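Periplasmic protein TorT (Vibrio parahaemolyticus, PDB 3O1I) is a periplasmic solute-binding protein that probably senses trimethylamine N-oxide and relays its presence to the sensor kinase TorS. Local coordinates at residues Ser18-Leu21 and Ser22-Tyr25; Lys124-Ala127 and Glu128-Pro131; Phe158-Ala161 and Ile162-Ser165; Asn177-Glu180 and Leu181-Leu185. All coordinates share one frame; numbering follows the deposited sequence.

Contact 1 (Ser18-Leu21 and Ser22-Tyr25)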
# COMPACT_ATOMS: atom_id res chain seq x y z
N SER D 18 -13.22 -17.07 -11.64
CA SER D 18 -13.73 -18.34 -11.14
C SER D 18 -13.67 -19.12 -12.46
O SER D 18 -13.61 -20.34 -12.49
CB SER D 18 -15.18 -18.22 -10.63
OG SER D 18 -16.10 -18.02 -11.69
N TYR D 19 -13.66 -18.36 -13.56
CA TYR D 19 -13.58 -18.93 -14.89
C TYR D 19 -12.36 -19.84 -14.96
O TYR D 19 -12.49 -21.02 -15.31
CB TYR D 19 -13.47 -17.81 -15.92
CG TYR D 19 -13.49 -18.25 -17.37
CD1 TYR D 19 -13.82 -19.55 -17.74
CD2 TYR D 19 -13.24 -17.32 -18.39
CE1 TYR D 19 -13.91 -19.92 -19.10
CE2 TYR D 19 -13.32 -17.68 -19.75
CZ TYR D 19 -13.66 -18.99 -20.10
OH TYR D 19 -13.75 -19.35 -21.43
N TRP D 20 -11.19 -19.31 -14.62
CA TRP D 20 -9.98 -20.11 -14.66
C TRP D 20 -9.81 -20.93 -13.40
O TRP D 20 -9.12 -21.95 -13.42
CB TRP D 20 -8.74 -19.25 -14.87
CG TRP D 20 -8.62 -18.74 -16.26
CD1 TRP D 20 -9.08 -17.55 -16.74
CD2 TRP D 20 -7.96 -19.39 -17.36
NE1 TRP D 20 -8.75 -17.40 -18.07
CE2 TRP D 20 -8.06 -18.52 -18.48
CE3 TRP D 20 -7.30 -20.62 -17.51
CZ2 TRP D 20 -7.52 -18.84 -19.73
CZ3 TRP D 20 -6.76 -20.94 -18.75
CH2 TRP D 20 -6.88 -20.04 -19.85
N LEU D 21 -10.42 -20.51 -12.30
CA LEU D 21 -10.32 -21.29 -11.08
C LEU D 21 -11.02 -22.61 -11.39
O LEU D 21 -10.77 -23.62 -10.73
CB LEU D 21 -11.01 -20.60 -9.91
CG LEU D 21 -11.44 -21.53 -8.76
CD1 LEU D 21 -10.25 -22.27 -8.17
CD2 LEU D 21 -12.14 -20.71 -7.70
N SER D 22 -11.89 -22.57 -12.39
CA SER D 22 -12.63 -23.75 -12.83
C SER D 22 -11.84 -24.46 -13.92
O SER D 22 -11.56 -25.66 -13.79
CB SER D 22 -14.04 -23.37 -13.31
OG SER D 22 -14.92 -23.24 -12.20
N VAL D 23 -11.46 -23.75 -14.98
CA VAL D 23 -10.63 -24.34 -16.04
C VAL D 23 -9.51 -25.14 -15.36
O VAL D 23 -8.94 -26.07 -15.93
CB VAL D 23 -9.96 -23.25 -16.93
CG1 VAL D 23 -8.93 -23.88 -17.87
CG2 VAL D 23 -11.01 -22.51 -17.73
N ASN D 24 -9.19 -24.74 -14.13
CA ASN D 24 -8.15 -25.39 -13.35
C ASN D 24 -8.61 -26.77 -12.95
O ASN D 24 -7.97 -27.76 -13.29
CB ASN D 24 -7.81 -24.56 -12.11
CG ASN D 24 -6.68 -25.16 -11.30
OD1 ASN D 24 -6.90 -25.67 -10.19
ND2 ASN D 24 -5.47 -25.13 -11.85
N TYR D 25 -9.72 -26.84 -12.22
CA TYR D 25 -10.30 -28.11 -11.76
C TYR D 25 -10.35 -29.09 -12.92
O TYR D 25 -10.24 -30.31 -12.75
CB TYR D 25 -11.72 -27.86 -11.24
CG TYR D 25 -12.31 -28.98 -10.42
CD1 TYR D 25 -11.75 -29.34 -9.20
CD2 TYR D 25 -13.46 -29.68 -10.85
CE1 TYR D 25 -12.30 -30.35 -8.42
CE2 TYR D 25 -14.02 -30.70 -10.08
CZ TYR D 25 -13.43 -31.03 -8.86
OH TYR D 25 -13.95 -32.03 -8.06

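Contact 2 (Lys124-Ala127 and Glu128-Pro131)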
# COMPACT_ATOMS: atom_id res chain seq x y z
N LYS D 124 -30.65 -14.53 -27.85
CA LYS D 124 -31.73 -15.44 -28.20
C LYS D 124 -32.71 -15.54 -27.04
O LYS D 124 -33.91 -15.63 -27.24
CB LYS D 124 -31.16 -16.83 -28.55
CG LYS D 124 -31.95 -17.61 -29.60
CD LYS D 124 -31.24 -18.90 -30.01
CE LYS D 124 -31.15 -19.92 -28.86
NZ LYS D 124 -30.52 -21.21 -29.27
N TYR D 125 -32.19 -15.52 -25.81
CA TYR D 125 -33.05 -15.61 -24.63
C TYR D 125 -33.94 -14.39 -24.50
O TYR D 125 -35.09 -14.49 -24.07
CB TYR D 125 -32.22 -15.74 -23.35
CG TYR D 125 -33.03 -15.55 -22.08
CD1 TYR D 125 -33.37 -16.64 -21.28
CD2 TYR D 125 -33.45 -14.28 -21.68
CE1 TYR D 125 -34.08 -16.47 -20.09
CE2 TYR D 125 -34.17 -14.09 -20.50
CZ TYR D 125 -34.48 -15.19 -19.71
OH TYR D 125 -35.16 -15.02 -18.52
N LEU D 126 -33.42 -13.23 -24.87
CA LEU D 126 -34.21 -12.02 -24.75
C LEU D 126 -35.11 -11.79 -25.95
O LEU D 126 -36.18 -11.18 -25.82
CB LEU D 126 -33.29 -10.82 -24.52
CG LEU D 126 -32.54 -10.86 -23.19
CD1 LEU D 126 -31.55 -9.72 -23.15
CD2 LEU D 126 -33.51 -10.76 -22.02
N ALA D 127 -34.70 -12.26 -27.12
CA ALA D 127 -35.51 -12.09 -28.33
C ALA D 127 -36.71 -13.03 -28.25
O ALA D 127 -37.71 -12.85 -28.94
CB ALA D 127 -34.67 -12.41 -29.56
N GLU D 128 -36.60 -14.03 -27.38
CA GLU D 128 -37.63 -15.04 -27.18
C GLU D 128 -38.52 -14.62 -26.02
O GLU D 128 -39.58 -15.18 -25.80
CB GLU D 128 -36.97 -16.39 -26.88
CG GLU D 128 -37.92 -17.53 -26.57
CD GLU D 128 -37.20 -18.85 -26.32
OE1 GLU D 128 -36.29 -18.88 -25.46
OE2 GLU D 128 -37.54 -19.86 -26.98
N ARG D 129 -38.05 -13.63 -25.28
CA ARG D 129 -38.78 -13.12 -24.13
C ARG D 129 -39.45 -11.81 -24.53
O ARG D 129 -40.33 -11.30 -23.84
CB ARG D 129 -37.78 -12.88 -22.99
CG ARG D 129 -38.39 -12.53 -21.65
CD ARG D 129 -37.35 -11.88 -20.74
NE ARG D 129 -37.82 -11.70 -19.37
CZ ARG D 129 -38.10 -12.71 -18.56
NH1 ARG D 129 -37.94 -13.95 -18.98
NH2 ARG D 129 -38.53 -12.48 -17.32
N HIS D 130 -39.02 -11.27 -25.66
CA HIS D 130 -39.55 -10.01 -26.18
C HIS D 130 -39.61 -10.02 -27.69
O HIS D 130 -38.94 -9.23 -28.37
CB HIS D 130 -38.69 -8.85 -25.69
CG HIS D 130 -38.91 -8.52 -24.26
ND1 HIS D 130 -40.05 -7.88 -23.81
CD2 HIS D 130 -38.17 -8.79 -23.15
CE1 HIS D 130 -40.00 -7.77 -22.50
NE2 HIS D 130 -38.88 -8.32 -22.07
N PRO D 131 -40.41 -10.93 -28.25
CA PRO D 131 -40.57 -11.06 -29.69
C PRO D 131 -40.98 -9.74 -30.33
O PRO D 131 -41.62 -8.91 -29.68
CB PRO D 131 -41.64 -12.13 -29.82
CG PRO D 131 -41.37 -13.00 -28.62
CD PRO D 131 -41.18 -11.97 -27.54

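Contact 3 (Phe158-Ala161 and Ile162-Ser165)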
# COMPACT_ATOMS: atom_id res chain seq x y z
N PHE D 158 -24.27 -11.58 -30.03
CA PHE D 158 -25.44 -11.04 -29.35
C PHE D 158 -26.31 -10.27 -30.33
O PHE D 158 -27.52 -10.44 -30.36
CB PHE D 158 -25.03 -10.09 -28.23
CG PHE D 158 -26.20 -9.41 -27.56
CD1 PHE D 158 -26.89 -10.03 -26.52
CD2 PHE D 158 -26.64 -8.16 -28.01
CE1 PHE D 158 -27.99 -9.43 -25.94
CE2 PHE D 158 -27.75 -7.55 -27.43
CZ PHE D 158 -28.42 -8.18 -26.39
N TYR D 159 -25.68 -9.41 -31.11
CA TYR D 159 -26.40 -8.60 -32.08
C TYR D 159 -27.32 -9.40 -32.99
O TYR D 159 -28.49 -9.06 -33.14
CB TYR D 159 -25.42 -7.77 -32.92
CG TYR D 159 -25.30 -6.34 -32.43
CD1 TYR D 159 -24.82 -6.04 -31.16
CD2 TYR D 159 -25.72 -5.28 -33.24
CE1 TYR D 159 -24.76 -4.72 -30.69
CE2 TYR D 159 -25.67 -3.95 -32.78
CZ TYR D 159 -25.19 -3.69 -31.51
OH TYR D 159 -25.14 -2.38 -31.06
N GLU D 160 -26.80 -10.47 -33.59
CA GLU D 160 -27.60 -11.30 -34.50
C GLU D 160 -28.86 -11.83 -33.84
O GLU D 160 -29.97 -11.55 -34.29
CB GLU D 160 -26.78 -12.49 -35.01
CG GLU D 160 -25.60 -12.12 -35.90
CD GLU D 160 -25.98 -11.21 -37.07
OE1 GLU D 160 -27.12 -11.31 -37.57
OE2 GLU D 160 -25.12 -10.40 -37.49
N ALA D 161 -28.69 -12.60 -32.78
CA ALA D 161 -29.81 -13.18 -32.06
C ALA D 161 -30.84 -12.16 -31.58
O ALA D 161 -31.95 -12.54 -31.21
CB ALA D 161 -29.29 -13.98 -30.87
N ILE D 162 -30.49 -10.88 -31.58
CA ILE D 162 -31.39 -9.84 -31.10
C ILE D 162 -31.96 -8.92 -32.18
O ILE D 162 -32.94 -8.21 -31.93
CB ILE D 162 -30.64 -8.93 -30.05
CG1 ILE D 162 -30.35 -9.73 -28.77
CG2 ILE D 162 -31.47 -7.70 -29.71
CD1 ILE D 162 -31.56 -9.99 -27.91
N LYS D 163 -31.39 -8.94 -33.38
CA LYS D 163 -31.84 -8.02 -34.42
C LYS D 163 -33.31 -7.97 -34.81
O LYS D 163 -33.93 -6.91 -34.75
CB LYS D 163 -30.97 -8.15 -35.67
CG LYS D 163 -31.28 -9.29 -36.61
CD LYS D 163 -30.47 -9.10 -37.88
CE LYS D 163 -30.76 -10.14 -38.92
NZ LYS D 163 -29.93 -9.89 -40.13
N ASN D 164 -33.89 -9.10 -35.22
CA ASN D 164 -35.28 -9.08 -35.63
C ASN D 164 -36.23 -9.36 -34.46
O ASN D 164 -36.83 -10.43 -34.36
CB ASN D 164 -35.52 -10.08 -36.77
CG ASN D 164 -34.75 -9.72 -38.03
OD1 ASN D 164 -34.79 -8.58 -38.51
ND2 ASN D 164 -34.04 -10.70 -38.59
N SER D 165 -36.35 -8.37 -33.59
CA SER D 165 -37.22 -8.47 -32.43
C SER D 165 -37.42 -7.07 -31.85
O SER D 165 -36.88 -6.10 -32.38
CB SER D 165 -36.61 -9.40 -31.38
OG SER D 165 -35.29 -9.01 -31.05

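Contact 4 (Asn177-Glu180 and Leu181-Leu185)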
# COMPACT_ATOMS: atom_id res chain seq x y z
N ASN D 177 -12.62 -5.51 -16.82
CA ASN D 177 -13.45 -6.34 -15.97
C ASN D 177 -13.02 -6.35 -14.52
O ASN D 177 -12.67 -7.38 -13.96
CB ASN D 177 -13.55 -7.77 -16.52
CG ASN D 177 -14.29 -7.82 -17.84
OD1 ASN D 177 -15.37 -7.23 -18.00
ND2 ASN D 177 -13.73 -8.54 -18.81
N ASP D 178 -13.07 -5.17 -13.92
CA ASP D 178 -12.75 -4.99 -12.52
C ASP D 178 -14.13 -4.80 -11.91
O ASP D 178 -14.95 -4.06 -12.46
CB ASP D 178 -11.91 -3.72 -12.33
CG ASP D 178 -11.40 -3.54 -10.91
OD1 ASP D 178 -12.20 -3.66 -9.95
OD2 ASP D 178 -10.19 -3.26 -10.77
N LYS D 179 -14.42 -5.45 -10.79
CA LYS D 179 -15.74 -5.30 -10.21
C LYS D 179 -16.08 -3.82 -9.99
O LYS D 179 -17.17 -3.37 -10.37
CB LYS D 179 -15.82 -6.07 -8.89
CG LYS D 179 -17.24 -6.47 -8.49
CD LYS D 179 -17.20 -7.46 -7.33
CE LYS D 179 -18.57 -7.74 -6.76
NZ LYS D 179 -18.47 -8.55 -5.50
N GLU D 180 -15.15 -3.07 -9.41
CA GLU D 180 -15.36 -1.65 -9.14
C GLU D 180 -15.61 -0.76 -10.36
O GLU D 180 -16.46 0.13 -10.31
CB GLU D 180 -14.18 -1.09 -8.35
CG GLU D 180 -14.13 -1.59 -6.92
CD GLU D 180 -15.50 -1.61 -6.24
OE1 GLU D 180 -16.25 -0.61 -6.34
OE2 GLU D 180 -15.82 -2.63 -5.59
N LEU D 181 -14.88 -0.99 -11.44
CA LEU D 181 -15.05 -0.20 -12.66
C LEU D 181 -16.41 -0.51 -13.28
O LEU D 181 -17.04 0.36 -13.89
CB LEU D 181 -13.95 -0.53 -13.67
CG LEU D 181 -12.51 -0.57 -13.16
CD1 LEU D 181 -11.57 -0.81 -14.34
CD2 LEU D 181 -12.17 0.74 -12.46
N GLN D 182 -16.83 -1.77 -13.14
CA GLN D 182 -18.12 -2.22 -13.68
C GLN D 182 -19.25 -1.71 -12.78
O GLN D 182 -20.28 -1.26 -13.27
CB GLN D 182 -18.16 -3.75 -13.76
CG GLN D 182 -17.31 -4.37 -14.87
CD GLN D 182 -17.66 -3.84 -16.25
OE1 GLN D 182 -18.83 -3.74 -16.62
NE2 GLN D 182 -16.63 -3.51 -17.03
N ARG D 183 -19.04 -1.79 -11.46
CA ARG D 183 -20.04 -1.33 -10.51
C ARG D 183 -20.40 0.08 -10.90
O ARG D 183 -21.57 0.44 -11.00
CB ARG D 183 -19.49 -1.32 -9.08
CG ARG D 183 -20.48 -0.72 -8.09
CD ARG D 183 -19.94 -0.64 -6.67
NE ARG D 183 -20.14 -1.88 -5.91
CZ ARG D 183 -19.45 -2.99 -6.10
NH1 ARG D 183 -18.50 -3.04 -7.03
NH2 ARG D 183 -19.70 -4.06 -5.35
N ASN D 184 -19.36 0.88 -11.11
CA ASN D 184 -19.52 2.27 -11.51
C ASN D 184 -20.36 2.32 -12.80
O ASN D 184 -21.22 3.17 -12.96
CB ASN D 184 -18.14 2.90 -11.73
CG ASN D 184 -18.22 4.35 -12.15
OD1 ASN D 184 -18.60 5.22 -11.37
ND2 ASN D 184 -17.88 4.61 -13.41
N LEU D 185 -20.10 1.39 -13.71
CA LEU D 185 -20.84 1.34 -14.96
C LEU D 185 -22.30 0.94 -14.76
O LEU D 185 -23.19 1.38 -15.48
CB LEU D 185 -20.18 0.37 -15.93
CG LEU D 185 -18.97 0.91 -16.68
CD1 LEU D 185 -18.57 -0.07 -17.77
CD2 LEU D 185 -19.33 2.26 -17.29

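Contact 1 (Ser18-Leu21 and Ser22-Tyr25)
Val-23 N gives a nearly straight hydrogen bond to Tyr-19 O (2.9 Å, 173° at the hydrogen), one turn back along helix 18-32, and Asn-24 N probably follows to Trp-20 O in the same i to i+4 pattern, though its position is less sure. The CA atoms of Trp-20 and Val-23 stand 4.5 Å apart. Val-23 is the apolar link between the two turns. Its CG1, set anti to the backbone N (chi1 171°), meets the six-membered part of the Trp-20 indole at CE3, 3.7 Å away, in an oblique approach. The valine and the indole lie alongside each other and point the same way. The other methyl, CG2, sits 4.1 Å above the indole plane toward its rim and makes a looser contact, also 4.1 Å, with Tyr-19 CD1. Beyond the segments, His-14 meets the indole edge-to-face and Tyr-12 meets it at a slant. Asn-24 holds two hydroxyls with its amide, Tyr-12 OH through ND2 and Tyr-299 OH through OD1, while Ser-22 OG is bonded to Ser-295 N. Ser-18 and Leu-21 also pack on polar side chains of another protein's chain. This buried turn opens the first beta-alpha-beta crossover, strand 7-12 to helix 18-32 to strand 37-42, of the N-terminal lobe in the type I periplasmic-binding-protein fold.

Contact 2 (Lys124-Ala127 and Glu128-Pro131)
Arg-129 lays its chain alongside the ring of Tyr-125, both side chains pointing the same way from the end of helix 116-127. The arginine CD rests 3.9 Å from Tyr-125 CE2, and the guanidinium and phenol planes are only 13° apart. NH1 of Arg-129 comes within 3.0 Å of Tyr-125 OH, yet obliquely and at an angle too poor for a hydrogen bond. CG of the arginine is anti to the backbone N (chi1 -172°) and the chain runs extended to NE, which carries the group out to the level of the hydroxyl. Phe-243 meets the tyrosine ring almost parallel to it. Leu-126 CD2 touches the same arginine CD at 4.2 Å, and this buried leucine also packs on Tyr-197 and Val-199. Here the helix gives way to the loop that leads to strand 137-142 of the C-terminal lobe's parallel sheet. Leu-126 O takes weak bonds from two successive amides, Arg-129 N at 3.1 Å and His-130 N at 2.8 Å. The His-130 ring turns its edge toward that carbonyl oxygen, and its NE2 is hydrogen-bonded to Tyr-197 OH. Finally, Pro-131 CA makes a CA-H...O contact of 3.5 Å with Ala-127 O.

Contact 3 (Phe158-Ala161 and Ile162-Ser165)
Tyr-159 O is approached by two amides as helix 152-163 runs out: Ile-162 N bonds to it at 3.1 Å, and Lys-163 N adds a weaker bond. The isoleucine amide lies well above the carbonyl plane, 63° out of it. Lys-163 N also gives a straighter bond to Glu-160 O (3.1 Å), so these i to i+3 bonds tighten the last turn. On the buried side, Ile-162 lays its CG1 over one face of the Phe-158 ring. This CH-pi contact measures 3.6 Å from CG1 to the ring centroid, with CG1 displaced toward the CZ rim. CG1 is anti to the carbonyl carbon of Ile-162 (chi1 -68°), which turns that branch back along the helix toward the ring. On the outer side, Glu-160 and Lys-163 run side by side, with OE1 of the glutamate 4.1 Å from NZ of the lysine, too far for a salt bridge. Past the helix, Ser-165 OG donates to Ile-162 O at 2.6 Å across an inverse gamma turn centred on Asn-164. The turn redirects the chain into strand 167-172, completing the helix-to-strand half of the beta-alpha-beta crossover from strand 137-142 in the C-terminal lobe.

Contact 4 (Asn177-Glu180 and Leu181-Leu185)
An N-cap opens helix 179-192: Asp-178 supplies the capping carboxylate and also reaches forward to Leu-181 and Gln-182. Its OD1 accepts from Glu-180 N at 3.1 Å, on the anti side of the carboxylate and 23° out of its plane. With CG anti to the backbone N (chi1 -173°), the carboxylate leads forward to the Glu-180 amide, and CB packs against Leu-181 CG, the two side chains crossing. Asp-178 O receives Gln-182 N at 3.0 Å, and Lys-179 O receives Arg-183 N at 2.7 Å, both nearly along the C=O axis. Asn-184 N continues the pattern to Glu-180 O from above the carbonyl plane. The cap thus begins the helix that follows strand 167-172 in the C-terminal lobe, on a side of the lobe that meets another protein's chain. There Glu-180 and Arg-183 lie side by side. Glu-180 OE2 stands over one face of the guanidinium, 3.1 Å from Arg-183 NH1, with the two planes 18° apart. This salt bridge therefore rests on charge, since no N-H points at the oxygen. The guanidinium has other acids to bond: Glu-211 pairs with NE, and an acidic side chain of the other protein's chain pairs with NH2. Lys-179, fully extended, sends NZ to an acidic side chain of that other chain too, and its CG passes 3.9 Å from Arg-183 NH1. On a different side of the helix, Gln-182 bends at its second torsion and hydrogen-bonds through NE2 to Asp-176 O.

How the contacts relate
The four contacts follow one another along the chain; each is a local turn, so none closes a long loop, and none nests or crosses. Contact 1 starts the first helix of the N-terminal lobe. Contact 2 finishes helix 116-127 before the chain enters the sheet of the C-terminal lobe, contact 3 finishes helix 152-163 in that lobe, and contact 4 starts helix 179-192. Contacts 2 and 3 touch, their centres about 9 Å apart: Ala-127 CB packs on Ala-161 O at 3.2 Å, joining two helix ends. Contact 4 touches none of the others; contact 1 is nearest, their centres about 21 Å apart, and both meet another protein's chain.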